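Local coordinates for protein D-alanyl-D-alanine carboxypeptidase (Mycobacterium tuberculosis H37Rv, PDB 4RYE) that probably trims the terminal D-alanine from peptidoglycan stem peptides, acting as a serine-type D,D-carboxypeptidase in mycobacterial cell-wall metabolism, at residues P45-K50 against G206-Y211; V51-V56 against A122-K127; V71-A76 against A107-H112; N79-K84 against L99-N104; T90-L95 against A172-E177. All coordinates share one frame; numbering follows the deposited sequence.

Interaction 1 of 5, residues P45-K50 against G206-Y211; sequences PASTIK and GGKTGY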
# COMPACT_ATOMS: atom_id res chain seq x y z
N PRO A 45 -6.71 4.58 6.21
CA PRO A 45 -5.73 4.17 5.20
C PRO A 45 -6.32 3.69 3.88
O PRO A 45 -5.59 3.63 2.89
CB PRO A 45 -5.03 3.00 5.89
CG PRO A 45 -6.11 2.37 6.73
CD PRO A 45 -6.89 3.56 7.26
N ALA A 46 -7.61 3.35 3.86
CA ALA A 46 -8.19 2.66 2.71
C ALA A 46 -7.29 1.49 2.30
O ALA A 46 -6.69 0.85 3.15
CB ALA A 46 -8.41 3.62 1.53
N SER A 47 -7.17 1.25 0.99
CA SER A 47 -6.50 0.05 0.48
C SER A 47 -4.99 0.01 0.71
O SER A 47 -4.36 -1.01 0.46
CB SER A 47 -6.79 -0.13 -1.02
OG SER A 47 -8.05 -0.75 -1.24
N THR A 48 -4.38 1.10 1.18
CA THR A 48 -2.97 1.00 1.55
C THR A 48 -2.76 -0.04 2.64
O THR A 48 -1.70 -0.66 2.74
CB THR A 48 -2.37 2.35 2.01
OG1 THR A 48 -3.08 2.84 3.16
CG2 THR A 48 -2.40 3.36 0.88
N ILE A 49 -3.79 -0.26 3.46
CA ILE A 49 -3.72 -1.26 4.52
C ILE A 49 -3.59 -2.68 3.97
O ILE A 49 -3.19 -3.60 4.69
CB ILE A 49 -4.92 -1.16 5.50
CG1 ILE A 49 -4.50 -1.54 6.92
CG2 ILE A 49 -6.07 -2.03 5.04
CD1 ILE A 49 -3.47 -0.62 7.54
N LYS A 50 -3.90 -2.87 2.68
CA LYS A 50 -3.68 -4.18 2.06
C LYS A 50 -2.21 -4.60 2.07
O LYS A 50 -1.90 -5.79 2.01
CB LYS A 50 -4.22 -4.21 0.61
CG LYS A 50 -5.75 -4.19 0.50
CD LYS A 50 -6.15 -4.20 -0.97
CE LYS A 50 -7.64 -4.48 -1.18
NZ LYS A 50 -8.45 -3.26 -0.95
N GLY A 206 7.53 0.04 -6.66
CA GLY A 206 6.34 -0.51 -6.04
C GLY A 206 5.44 0.56 -5.46
O GLY A 206 5.87 1.68 -5.21
N GLY A 207 4.18 0.22 -5.24
CA GLY A 207 3.26 1.19 -4.69
C GLY A 207 1.90 0.59 -4.51
O GLY A 207 1.56 -0.43 -5.11
N LYS A 208 1.10 1.25 -3.68
CA LYS A 208 -0.27 0.81 -3.46
C LYS A 208 -1.14 2.04 -3.27
O LYS A 208 -0.81 2.90 -2.46
CB LYS A 208 -0.33 -0.09 -2.22
CG LYS A 208 -1.69 -0.73 -1.99
CD LYS A 208 -1.96 -1.82 -3.02
CE LYS A 208 -3.41 -2.26 -3.00
NZ LYS A 208 -4.33 -1.19 -3.47
N THR A 209 -2.22 2.14 -4.03
CA THR A 209 -3.14 3.26 -3.93
C THR A 209 -4.37 2.87 -3.14
O THR A 209 -4.65 1.68 -2.97
CB THR A 209 -3.65 3.67 -5.30
OG1 THR A 209 -4.24 2.52 -5.92
CG2 THR A 209 -2.50 4.17 -6.16
N GLY A 210 -5.13 3.86 -2.68
CA GLY A 210 -6.39 3.58 -2.02
C GLY A 210 -7.37 4.73 -2.08
O GLY A 210 -6.98 5.89 -2.22
N TYR A 211 -8.66 4.41 -1.99
CA TYR A 211 -9.67 5.45 -1.85
C TYR A 211 -10.88 4.91 -1.11
O TYR A 211 -11.32 3.80 -1.36
CB TYR A 211 -10.13 6.00 -3.21
CG TYR A 211 -11.23 7.04 -3.06
CD1 TYR A 211 -10.93 8.37 -2.83
CD2 TYR A 211 -12.58 6.68 -3.10
CE1 TYR A 211 -11.92 9.32 -2.67
CE2 TYR A 211 -13.58 7.62 -2.93
CZ TYR A 211 -13.24 8.94 -2.72
OH TYR A 211 -14.22 9.88 -2.55
O HOH W 1 -9.59 1.54 -0.90
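Ser-47 OG, on a side chain packed against Lys-208 and Thr-209, is gripped by several groups at once. Lys-50 NZ donates to it at 2.6 Å, Ser-102 OG bonds to it from outside the two segments, and a water 2.8 Å from Ser-47 OG links it to the opposite strand by accepting from Tyr-211 N. The Lys-50 chain runs extended as far as CE and then bends (chi4 80°), which puts NZ beside the hydroxyl. Ser-47 and Lys-50 form the SxxK motif of the penicillin-binding proteins, Ser-47 being the inferred acyl-ester nucleophile and Lys-50 the proton acceptor by similarity. Facing them, Lys-208, Thr-209 and Gly-210 correspond to the family's Lys-Thr-Gly motif on edge strand 204-212. Gly-210 has no side chain, so its CA comes to 4.3 Å from Ser-47 CA. Lys-208 curls back, and its NZ donates in the carbonyl plane to Thr-209 O at 2.9 Å while also bonding Ser-102 OG. Ser-47 CB rests 3.4 Å from that same Thr-209 O. At one end of the contact Ala-46 CB sits 3.6 Å from Tyr-211 N; at the other, Thr-48 CG2 touches Lys-208 O at 3.7 Å.

Interaction 2 of 5, residues V51-V56 against A122-K127; sequences VLLALV and AKMNAK
Leu-52 and Met-124, the latter built as selenomethionine, cross obliquely where helices 50-60 and 117-130 meet with their axes nearly perpendicular (94° over the short segments). Leu-52 brings CD2 to 3.4 Å from the backbone oxygen of Met-124, while the same methyl also touches Met-124 CB. Its other methyl, CD1, reaches Lys-127 CG at 3.8 Å; here leucine and lysine point in opposite senses as they pass. The selenomethionine chain runs on towards the first helix and bends at its last torsion (chi3 71°), which carries CE in against the backbone of Leu-53. Its selenium meets Leu-53 CB at 4.1 Å, a close approach because the backbones are themselves near, with Leu-53 CA only 6.0 Å from Met-124 CA. Val-56 works one turn further along its helix. It stands at about a right angle to Lys-123, with CG1 4.0 Å from Lys-123 CB, and its CG2 settles between the backbone of Lys-123 and Met-124 and the CB of Lys-127. Lys-127 lays CB and CG against Val-56 and Leu-52, whereas Lys-123 contributes its CB and then leaves the interface. The packing is apolar in the middle, and Lys-127 NZ to Asp-59 and Lys-123 NZ to Glu-60 add salt bridges between the same two helices. Helix 50-60, which carries the SxxK lysine at its start, has helix 117-130 against this flank, while Val-51 and Leu-55 turn to helix 155-166 and Ala-54 touches helix 169-176.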
# COMPACT_ATOMS: atom_id res chain seq x y z
N VAL A 51 -1.30 -3.64 2.16
CA VAL A 51 0.12 -3.97 2.29
C VAL A 51 0.38 -4.70 3.61
O VAL A 51 1.17 -5.65 3.68
CB VAL A 51 1.00 -2.70 2.21
CG1 VAL A 51 2.47 -3.06 2.40
CG2 VAL A 51 0.80 -1.97 0.88
N LEU A 52 -0.27 -4.24 4.66
CA LEU A 52 -0.18 -4.90 5.96
C LEU A 52 -0.78 -6.31 5.91
O LEU A 52 -0.24 -7.24 6.50
CB LEU A 52 -0.88 -4.05 7.02
CG LEU A 52 -0.72 -4.49 8.47
CD1 LEU A 52 0.76 -4.56 8.83
CD2 LEU A 52 -1.47 -3.53 9.39
N LEU A 53 -1.89 -6.48 5.20
CA LEU A 53 -2.45 -7.82 5.02
C LEU A 53 -1.45 -8.70 4.26
O LEU A 53 -1.24 -9.86 4.62
CB LEU A 53 -3.78 -7.76 4.25
CG LEU A 53 -4.36 -9.11 3.82
CD1 LEU A 53 -4.67 -9.98 5.03
CD2 LEU A 53 -5.62 -8.89 2.98
N ALA A 54 -0.83 -8.15 3.22
CA ALA A 54 0.16 -8.90 2.45
C ALA A 54 1.33 -9.40 3.31
O ALA A 54 1.79 -10.53 3.14
CB ALA A 54 0.68 -8.06 1.26
N LEU A 55 1.81 -8.56 4.22
CA LEU A 55 2.87 -8.97 5.15
C LEU A 55 2.47 -10.18 6.00
O LEU A 55 3.26 -11.11 6.18
CB LEU A 55 3.21 -7.82 6.10
CG LEU A 55 4.21 -6.77 5.65
CD1 LEU A 55 4.24 -5.65 6.68
CD2 LEU A 55 5.58 -7.39 5.47
N VAL A 56 1.25 -10.16 6.54
CA VAL A 56 0.77 -11.28 7.34
C VAL A 56 0.69 -12.54 6.47
O VAL A 56 1.14 -13.62 6.87
CB VAL A 56 -0.61 -10.98 7.95
CG1 VAL A 56 -1.20 -12.24 8.59
CG2 VAL A 56 -0.50 -9.86 8.98
N ALA A 122 -6.88 -9.08 13.70
CA ALA A 122 -6.02 -9.15 14.89
C ALA A 122 -4.56 -9.41 14.51
O ALA A 122 -3.66 -8.80 15.09
CB ALA A 122 -6.51 -10.20 15.86
N LYS A 123 -4.33 -10.32 13.56
CA LYS A 123 -2.96 -10.56 13.07
C LYS A 123 -2.33 -9.34 12.40
O LYS A 123 -1.13 -9.09 12.55
CB LYS A 123 -2.93 -11.75 12.11
CG LYS A 123 -3.23 -13.09 12.79
CD LYS A 123 -3.28 -14.22 11.75
CE LYS A 123 -3.47 -15.58 12.44
NZ LYS A 123 -3.55 -16.69 11.45
N MSE A 124 -3.11 -8.58 11.63
CA MSE A 124 -2.60 -7.36 11.01
C MSE A 124 -2.18 -6.33 12.07
O MSE A 124 -1.12 -5.72 11.99
CB MSE A 124 -3.63 -6.76 10.06
CG MSE A 124 -3.80 -7.54 8.76
SE MSE A 124 -5.49 -7.08 7.90
CE MSE A 124 -5.08 -5.26 7.33
N ASN A 125 -3.03 -6.14 13.07
CA ASN A 125 -2.72 -5.21 14.15
C ASN A 125 -1.52 -5.68 14.96
O ASN A 125 -0.68 -4.87 15.34
CB ASN A 125 -3.96 -5.00 15.02
CG ASN A 125 -4.98 -4.10 14.35
OD1 ASN A 125 -4.60 -3.16 13.64
ND2 ASN A 125 -6.26 -4.39 14.53
N ALA A 126 -1.41 -6.99 15.19
CA ALA A 126 -0.22 -7.51 15.87
C ALA A 126 1.05 -7.25 15.05
O ALA A 126 2.10 -6.92 15.61
CB ALA A 126 -0.37 -8.98 16.17
N LYS A 127 0.95 -7.41 13.74
CA LYS A 127 2.10 -7.19 12.86
C LYS A 127 2.54 -5.71 12.88
O LYS A 127 3.73 -5.41 12.98
CB LYS A 127 1.74 -7.63 11.43
CG LYS A 127 2.82 -7.38 10.38
CD LYS A 127 4.18 -7.87 10.83
CE LYS A 127 4.73 -8.92 9.90
NZ LYS A 127 4.41 -10.28 10.42

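Interaction 3 of 5, residues V71-A76 against A107-H112; sequences VADTQA and ANTLAH
Asp-73 enters the contact at CB, which lies 3.4 Å from Thr-109 OG1 with the two side chains at about a right angle; that hydroxyl bonds the backbone oxygen of Asp-105. Next along, CG sits beside His-112 ND1 at 3.6 Å, having been set anti to its own carbonyl carbon (chi1 -64°). Of the two carboxylate oxygens, OD2 makes the strong link: His-112 ND1 donates to it at 2.8 Å, almost straight at 176°. OD2 lies in the imidazole plane and uses its syn lone pair, although the carboxylate and ring planes are 51° apart. A His-carboxylate pair of this kind fixes the rotation of the ring, and the acid would be expected to stabilise positive charge on it. Asp-70 N gives OD2 a second donor. OD1 receives a water that also donates to Asn-108 O at 2.6 Å. Behind the side chain, the backbone oxygen of Asp-73 is buried near Asn-108 CB with no polar partner in the model. Ala-76 CB closes the far end, 3.4 Å from ND2 of Asn-108, whose OD1 accepts from Gln-117 NE2. The contact pins the loop between strands 66-68 and 88-90 onto helix 104-113, where Thr-109 and Leu-110 pack on Leu-94 of helix 91-100.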
# COMPACT_ATOMS: atom_id res chain seq x y z
N VAL A 71 -19.03 -18.27 -0.48
CA VAL A 71 -19.89 -17.16 -0.88
C VAL A 71 -19.54 -15.86 -0.17
O VAL A 71 -19.47 -14.80 -0.80
CB VAL A 71 -21.39 -17.50 -0.69
CG1 VAL A 71 -22.26 -16.27 -0.88
CG2 VAL A 71 -21.79 -18.57 -1.69
N ALA A 72 -19.27 -15.94 1.13
CA ALA A 72 -18.93 -14.76 1.93
C ALA A 72 -17.68 -14.04 1.41
O ALA A 72 -17.59 -12.81 1.50
CB ALA A 72 -18.76 -15.15 3.39
N ASP A 73 -16.73 -14.80 0.88
CA ASP A 73 -15.48 -14.23 0.37
C ASP A 73 -15.71 -13.29 -0.81
O ASP A 73 -14.85 -12.48 -1.13
CB ASP A 73 -14.53 -15.35 -0.08
CG ASP A 73 -14.09 -16.24 1.06
OD1 ASP A 73 -14.18 -15.80 2.22
OD2 ASP A 73 -13.64 -17.38 0.79
N THR A 74 -16.86 -13.42 -1.47
CA THR A 74 -17.09 -12.78 -2.76
C THR A 74 -18.11 -11.65 -2.72
O THR A 74 -18.56 -11.18 -3.76
CB THR A 74 -17.57 -13.81 -3.81
OG1 THR A 74 -18.87 -14.30 -3.44
CG2 THR A 74 -16.60 -14.98 -3.90
N GLN A 75 -18.45 -11.19 -1.51
CA GLN A 75 -19.58 -10.27 -1.36
C GLN A 75 -19.24 -8.82 -1.01
O GLN A 75 -20.15 -8.01 -0.83
CB GLN A 75 -20.59 -10.82 -0.35
CG GLN A 75 -21.42 -11.99 -0.87
CD GLN A 75 -22.49 -12.42 0.11
OE1 GLN A 75 -22.37 -13.47 0.75
NE2 GLN A 75 -23.55 -11.63 0.23
N ALA A 76 -17.96 -8.49 -0.92
CA ALA A 76 -17.60 -7.10 -0.65
C ALA A 76 -17.75 -6.25 -1.91
O ALA A 76 -17.74 -6.77 -3.02
CB ALA A 76 -16.19 -7.01 -0.12
N ALA A 107 -8.66 -9.85 -0.78
CA ALA A 107 -8.38 -9.59 0.63
C ALA A 107 -9.22 -10.49 1.53
O ALA A 107 -8.72 -11.08 2.48
CB ALA A 107 -8.61 -8.12 0.97
N ASN A 108 -10.52 -10.58 1.26
CA ASN A 108 -11.37 -11.39 2.12
C ASN A 108 -11.08 -12.89 2.00
O ASN A 108 -11.27 -13.64 2.96
CB ASN A 108 -12.85 -11.06 1.89
CG ASN A 108 -13.19 -9.63 2.31
OD1 ASN A 108 -12.53 -9.06 3.18
ND2 ASN A 108 -14.21 -9.05 1.68
N THR A 109 -10.60 -13.31 0.84
CA THR A 109 -10.29 -14.72 0.62
C THR A 109 -8.95 -15.08 1.27
O THR A 109 -8.77 -16.18 1.78
CB THR A 109 -10.32 -15.10 -0.88
OG1 THR A 109 -11.54 -14.61 -1.46
CG2 THR A 109 -10.29 -16.63 -1.05
N LEU A 110 -8.02 -14.13 1.27
CA LEU A 110 -6.79 -14.29 2.04
C LEU A 110 -7.11 -14.36 3.53
O LEU A 110 -6.53 -15.15 4.26
CB LEU A 110 -5.82 -13.15 1.76
CG LEU A 110 -5.06 -13.28 0.44
CD1 LEU A 110 -4.31 -11.98 0.11
CD2 LEU A 110 -4.09 -14.47 0.46
N ALA A 111 -8.05 -13.53 3.99
CA ALA A 111 -8.44 -13.54 5.39
C ALA A 111 -9.05 -14.89 5.77
O ALA A 111 -8.87 -15.36 6.88
CB ALA A 111 -9.42 -12.41 5.69
N HIS A 112 -9.78 -15.48 4.83
CA HIS A 112 -10.30 -16.84 4.97
C HIS A 112 -9.15 -17.82 5.25
O HIS A 112 -9.20 -18.58 6.23
CB HIS A 112 -11.11 -17.22 3.71
CG HIS A 112 -11.65 -18.62 3.70
ND1 HIS A 112 -12.55 -19.05 2.75
CD2 HIS A 112 -11.40 -19.69 4.49
CE1 HIS A 112 -12.85 -20.32 2.97
NE2 HIS A 112 -12.16 -20.74 4.01
O HOH W 2 -13.28 -13.80 4.67

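Interaction 4 of 5, residues N79-K84 against L99-N104; sequences NCVGVK and LLVSGN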
# COMPACT_ATOMS: atom_id res chain seq x y z
N ASN A 79 -13.21 -2.53 -5.66
CA ASN A 79 -12.59 -3.42 -6.66
C ASN A 79 -12.63 -4.91 -6.37
O ASN A 79 -12.41 -5.34 -5.23
CB ASN A 79 -11.13 -3.02 -6.87
CG ASN A 79 -10.97 -1.74 -7.67
OD1 ASN A 79 -11.96 -1.11 -8.05
ND2 ASN A 79 -9.73 -1.33 -7.91
N CYS A 80 -12.90 -5.70 -7.40
CA CYS A 80 -12.85 -7.15 -7.30
C CYS A 80 -11.94 -7.73 -8.38
O CYS A 80 -11.97 -7.28 -9.53
CB CYS A 80 -14.26 -7.74 -7.43
SG CYS A 80 -15.32 -7.45 -5.98
N VAL A 81 -11.12 -8.71 -8.03
CA VAL A 81 -10.29 -9.38 -9.02
C VAL A 81 -11.12 -10.45 -9.74
O VAL A 81 -10.83 -10.82 -10.88
CB VAL A 81 -9.00 -9.99 -8.41
CG1 VAL A 81 -9.32 -11.13 -7.45
CG2 VAL A 81 -8.03 -10.44 -9.51
N GLY A 82 -12.18 -10.92 -9.08
CA GLY A 82 -13.09 -11.87 -9.68
C GLY A 82 -13.07 -13.25 -9.04
O GLY A 82 -13.29 -14.26 -9.72
N VAL A 83 -12.82 -13.30 -7.74
CA VAL A 83 -12.97 -14.54 -6.97
C VAL A 83 -14.40 -15.08 -7.10
O VAL A 83 -15.37 -14.32 -7.02
CB VAL A 83 -12.64 -14.30 -5.48
CG1 VAL A 83 -12.97 -15.53 -4.64
CG2 VAL A 83 -11.18 -13.90 -5.33
N LYS A 84 -14.52 -16.38 -7.32
CA LYS A 84 -15.84 -17.00 -7.47
C LYS A 84 -16.01 -18.16 -6.50
O LYS A 84 -15.08 -18.92 -6.27
CB LYS A 84 -16.06 -17.44 -8.92
CG LYS A 84 -16.09 -16.27 -9.90
CD LYS A 84 -16.28 -16.72 -11.33
CE LYS A 84 -16.46 -15.51 -12.25
NZ LYS A 84 -17.22 -15.84 -13.49
N LEU A 99 -2.68 -7.06 -4.69
CA LEU A 99 -1.70 -6.00 -4.86
C LEU A 99 -1.72 -5.32 -6.23
O LEU A 99 -1.34 -4.16 -6.33
CB LEU A 99 -0.31 -6.52 -4.54
CG LEU A 99 -0.10 -6.97 -3.09
CD1 LEU A 99 1.31 -7.47 -2.91
CD2 LEU A 99 -0.39 -5.84 -2.10
N LEU A 100 -2.17 -6.03 -7.27
CA LEU A 100 -2.20 -5.43 -8.61
C LEU A 100 -3.50 -4.68 -8.92
O LEU A 100 -3.48 -3.63 -9.56
CB LEU A 100 -1.95 -6.49 -9.70
CG LEU A 100 -0.49 -6.73 -10.11
CD1 LEU A 100 0.35 -7.14 -8.91
CD2 LEU A 100 -0.41 -7.80 -11.19
N VAL A 101 -4.63 -5.23 -8.47
CA VAL A 101 -5.91 -4.59 -8.77
C VAL A 101 -6.72 -4.23 -7.52
O VAL A 101 -7.90 -3.87 -7.62
CB VAL A 101 -6.78 -5.43 -9.74
CG1 VAL A 101 -6.02 -5.74 -11.02
CG2 VAL A 101 -7.26 -6.71 -9.08
N SER A 102 -6.09 -4.31 -6.35
CA SER A 102 -6.72 -3.93 -5.09
C SER A 102 -8.02 -4.69 -4.84
O SER A 102 -9.02 -4.12 -4.40
CB SER A 102 -7.00 -2.42 -5.05
OG SER A 102 -7.04 -1.95 -3.72
N GLY A 103 -8.00 -5.99 -5.11
CA GLY A 103 -9.21 -6.79 -5.04
C GLY A 103 -9.66 -6.99 -3.60
O GLY A 103 -8.94 -7.59 -2.81
N ASN A 104 -10.85 -6.50 -3.26
CA ASN A 104 -11.38 -6.69 -1.92
C ASN A 104 -11.77 -8.15 -1.71
O ASN A 104 -11.66 -8.67 -0.60
CB ASN A 104 -12.57 -5.77 -1.66
CG ASN A 104 -12.17 -4.31 -1.62
OD1 ASN A 104 -11.14 -3.97 -1.05
ND2 ASN A 104 -12.97 -3.45 -2.24
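The flat side-chain amide of Asn-79 meets the carbonyl of Val-101 out of plane: ND2 donates to Val-101 O at 3.1 Å from a position 37° above the carbonyl plane, and the oxygen is also tilted from the amide plane. The bond is also bent, 146° at the hydrogen. Asn-104 turns its own amide to the backbone of the same residue, with ND2 3.5 Å from Asn-79 N, and gives its bonds to others, OD1 to Lys-50 NZ and ND2 to Glu-77 O. The turn being held matches the Ser-x-Asn motif of penicillin-binding proteins, Ser-102 to Asn-104, with Ser-102 an active-site residue by similarity; its hydroxyl is bonded to Lys-208 NZ and Ser-47 OG. Val-101 has left the helical conformation of helix 91-100, and Gly-103 stands at the N-cap of helix 104-113. Into that new helix start comes Asn-79 O, which takes the N-H of Asn-104 at 2.8 Å in a nearly straight bond (172°). Gly-103 CA adds a CA-H...O contact to the same oxygen at 3.5 Å. Asn-79 CB lies 3.4 Å from Ser-102 O, so the one residue braces all four positions of the turn from 101 to 104. The chain after Asn-79 is anchored by Asp-105, whose carboxylate accepts from the backbone N-H groups of Val-81, Gly-82 and Val-83. Beside it the two valines stand at about a right angle, Val-101 CG2 resting 3.8 Å from both Val-81 CB and Val-81 CG2.

Interaction 5 of 5, residues T90-L95 against A172-E177; sequences TARQLL and AQITAE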
# COMPACT_ATOMS: atom_id res chain seq x y z
N THR A 90 -4.71 -20.05 -5.33
CA THR A 90 -3.50 -20.11 -4.52
C THR A 90 -3.30 -18.79 -3.79
O THR A 90 -3.84 -17.74 -4.20
CB THR A 90 -2.24 -20.37 -5.36
OG1 THR A 90 -2.02 -19.26 -6.23
CG2 THR A 90 -2.39 -21.64 -6.17
N ALA A 91 -2.52 -18.83 -2.72
CA ALA A 91 -2.14 -17.61 -2.01
C ALA A 91 -1.47 -16.62 -2.95
O ALA A 91 -1.70 -15.42 -2.85
CB ALA A 91 -1.22 -17.93 -0.84
N ARG A 92 -0.63 -17.12 -3.86
CA ARG A 92 0.06 -16.24 -4.81
C ARG A 92 -0.95 -15.54 -5.71
O ARG A 92 -0.89 -14.32 -5.90
CB ARG A 92 1.07 -17.03 -5.66
CG ARG A 92 1.75 -16.21 -6.77
CD ARG A 92 2.48 -15.02 -6.16
NE ARG A 92 3.07 -14.11 -7.15
CZ ARG A 92 4.35 -14.15 -7.51
NH1 ARG A 92 5.18 -15.05 -6.99
NH2 ARG A 92 4.81 -13.28 -8.40
N GLN A 93 -1.89 -16.31 -6.24
CA GLN A 93 -2.94 -15.75 -7.10
C GLN A 93 -3.70 -14.68 -6.34
O GLN A 93 -4.01 -13.62 -6.90
CB GLN A 93 -3.89 -16.84 -7.59
CG GLN A 93 -3.31 -17.74 -8.67
CD GLN A 93 -4.09 -19.04 -8.86
OE1 GLN A 93 -4.91 -19.42 -8.03
NE2 GLN A 93 -3.83 -19.71 -9.97
N LEU A 94 -4.01 -14.94 -5.08
CA LEU A 94 -4.79 -13.99 -4.29
C LEU A 94 -3.96 -12.74 -3.98
O LEU A 94 -4.50 -11.63 -3.98
CB LEU A 94 -5.35 -14.63 -3.01
CG LEU A 94 -6.41 -15.73 -3.20
CD1 LEU A 94 -6.79 -16.40 -1.87
CD2 LEU A 94 -7.64 -15.17 -3.88
N LEU A 95 -2.66 -12.92 -3.74
CA LEU A 95 -1.77 -11.79 -3.47
C LEU A 95 -1.60 -10.90 -4.70
O LEU A 95 -1.51 -9.67 -4.58
CB LEU A 95 -0.40 -12.26 -2.95
CG LEU A 95 -0.37 -12.68 -1.49
CD1 LEU A 95 0.91 -13.44 -1.17
CD2 LEU A 95 -0.49 -11.45 -0.61
N ALA A 172 8.34 -7.59 -3.14
CA ALA A 172 9.03 -6.70 -4.07
C ALA A 172 8.80 -7.11 -5.52
O ALA A 172 8.65 -6.26 -6.41
CB ALA A 172 10.52 -6.64 -3.76
N GLN A 173 8.76 -8.42 -5.77
CA GLN A 173 8.50 -8.91 -7.12
C GLN A 173 7.08 -8.57 -7.57
O GLN A 173 6.88 -8.04 -8.66
CB GLN A 173 8.73 -10.42 -7.20
CG GLN A 173 8.55 -11.00 -8.61
CD GLN A 173 8.89 -12.47 -8.68
OE1 GLN A 173 8.20 -13.31 -8.11
NE2 GLN A 173 9.98 -12.79 -9.38
N ILE A 174 6.11 -8.88 -6.72
CA ILE A 174 4.70 -8.67 -7.06
C ILE A 174 4.36 -7.20 -7.30
O ILE A 174 3.75 -6.85 -8.31
CB ILE A 174 3.76 -9.24 -5.98
CG1 ILE A 174 3.89 -10.76 -5.90
CG2 ILE A 174 2.30 -8.85 -6.27
CD1 ILE A 174 3.25 -11.36 -4.65
N THR A 175 4.76 -6.34 -6.37
CA THR A 175 4.38 -4.93 -6.43
C THR A 175 4.95 -4.27 -7.70
O THR A 175 4.43 -3.27 -8.20
CB THR A 175 4.78 -4.18 -5.12
OG1 THR A 175 4.12 -2.90 -5.07
CG2 THR A 175 6.29 -3.99 -5.02
N ALA A 176 6.01 -4.88 -8.25
CA ALA A 176 6.64 -4.37 -9.46
C ALA A 176 6.21 -5.07 -10.76
O ALA A 176 6.54 -4.59 -11.85
CB ALA A 176 8.16 -4.39 -9.31
N GLU A 177 5.50 -6.20 -10.67
CA GLU A 177 4.98 -6.90 -11.86
C GLU A 177 4.04 -6.03 -12.67
O GLU A 177 3.13 -5.41 -12.10
CB GLU A 177 4.17 -8.15 -11.48
CG GLU A 177 4.88 -9.30 -10.79
CD GLU A 177 3.87 -10.29 -10.23
OE1 GLU A 177 2.66 -9.98 -10.25
OE2 GLU A 177 4.27 -11.38 -9.76
O HOH W 3 7.91 -15.77 -7.77
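Arg-92 sends CG anti to its backbone N (chi1 175°) and then bends at chi2 (58°), which sets CD against Ile-174 CD1; the rest of the chain carries the guanidinium on to the carboxylate of Glu-177, whose own chain reaches out extended beyond CG. The arginine sits in the first turn of helix 91-100, which opens with a capping box: Gln-93 N donates to Thr-90 OG1 at 3.0 Å, and Gln-93 OE1 takes the N-H of Thr-90 in return at 2.8 Å. Across to segment 172-177, Arg-92 and Glu-177 meet tip to tip in a salt bridge, with guanidinium and carboxylate nearly coplanar (17° apart). The modelled distance from Arg-92 NH2 to Glu-177 OE2, 2.4 Å, is shorter than a sound hydrogen bond, and the exact length is doubtful. NH2 also makes a weak bond to Gln-173 OE1 at 3.4 Å. A water bridges the same two residues, accepting from Arg-92 NH1 at 2.9 Å and donating to Gln-173 OE1. The remaining donor, NE, is held within its own helix by a salt bridge to Asp-96. That acid also lies close to Glu-177, and the arginine between them would be expected to offset the repulsion. One face of the guanidinium is covered by Ile-174, whose CG1 lies 3.7 Å from Arg-92 NH2. Further down, towards the buried side, the same isoleucine extends CD1 to 4.1 Å from Leu-95 CB.

From the N terminus, segment 45-50 is met by strand segment 206-211, so interaction 1 closes the widest loop and the other four contacts nest within it. Helix 50-60 follows, and interaction 2 closes a loop at 122-127 that holds both interaction 3 and interaction 4. The loop after strand 66-68 is then fixed twice: interaction 3 ties it to helix 104-113, and interaction 4, nested inside, ties it to the turn after helix 91-100. Interaction 5 crosses interactions 2, 3 and 4, binding helix 91-100 to helix 169-176. Interactions 1 and 4 meet through Lys-50, Asn-104, Lys-208 and Ser-102, joining the sheet to the helical region at the active site.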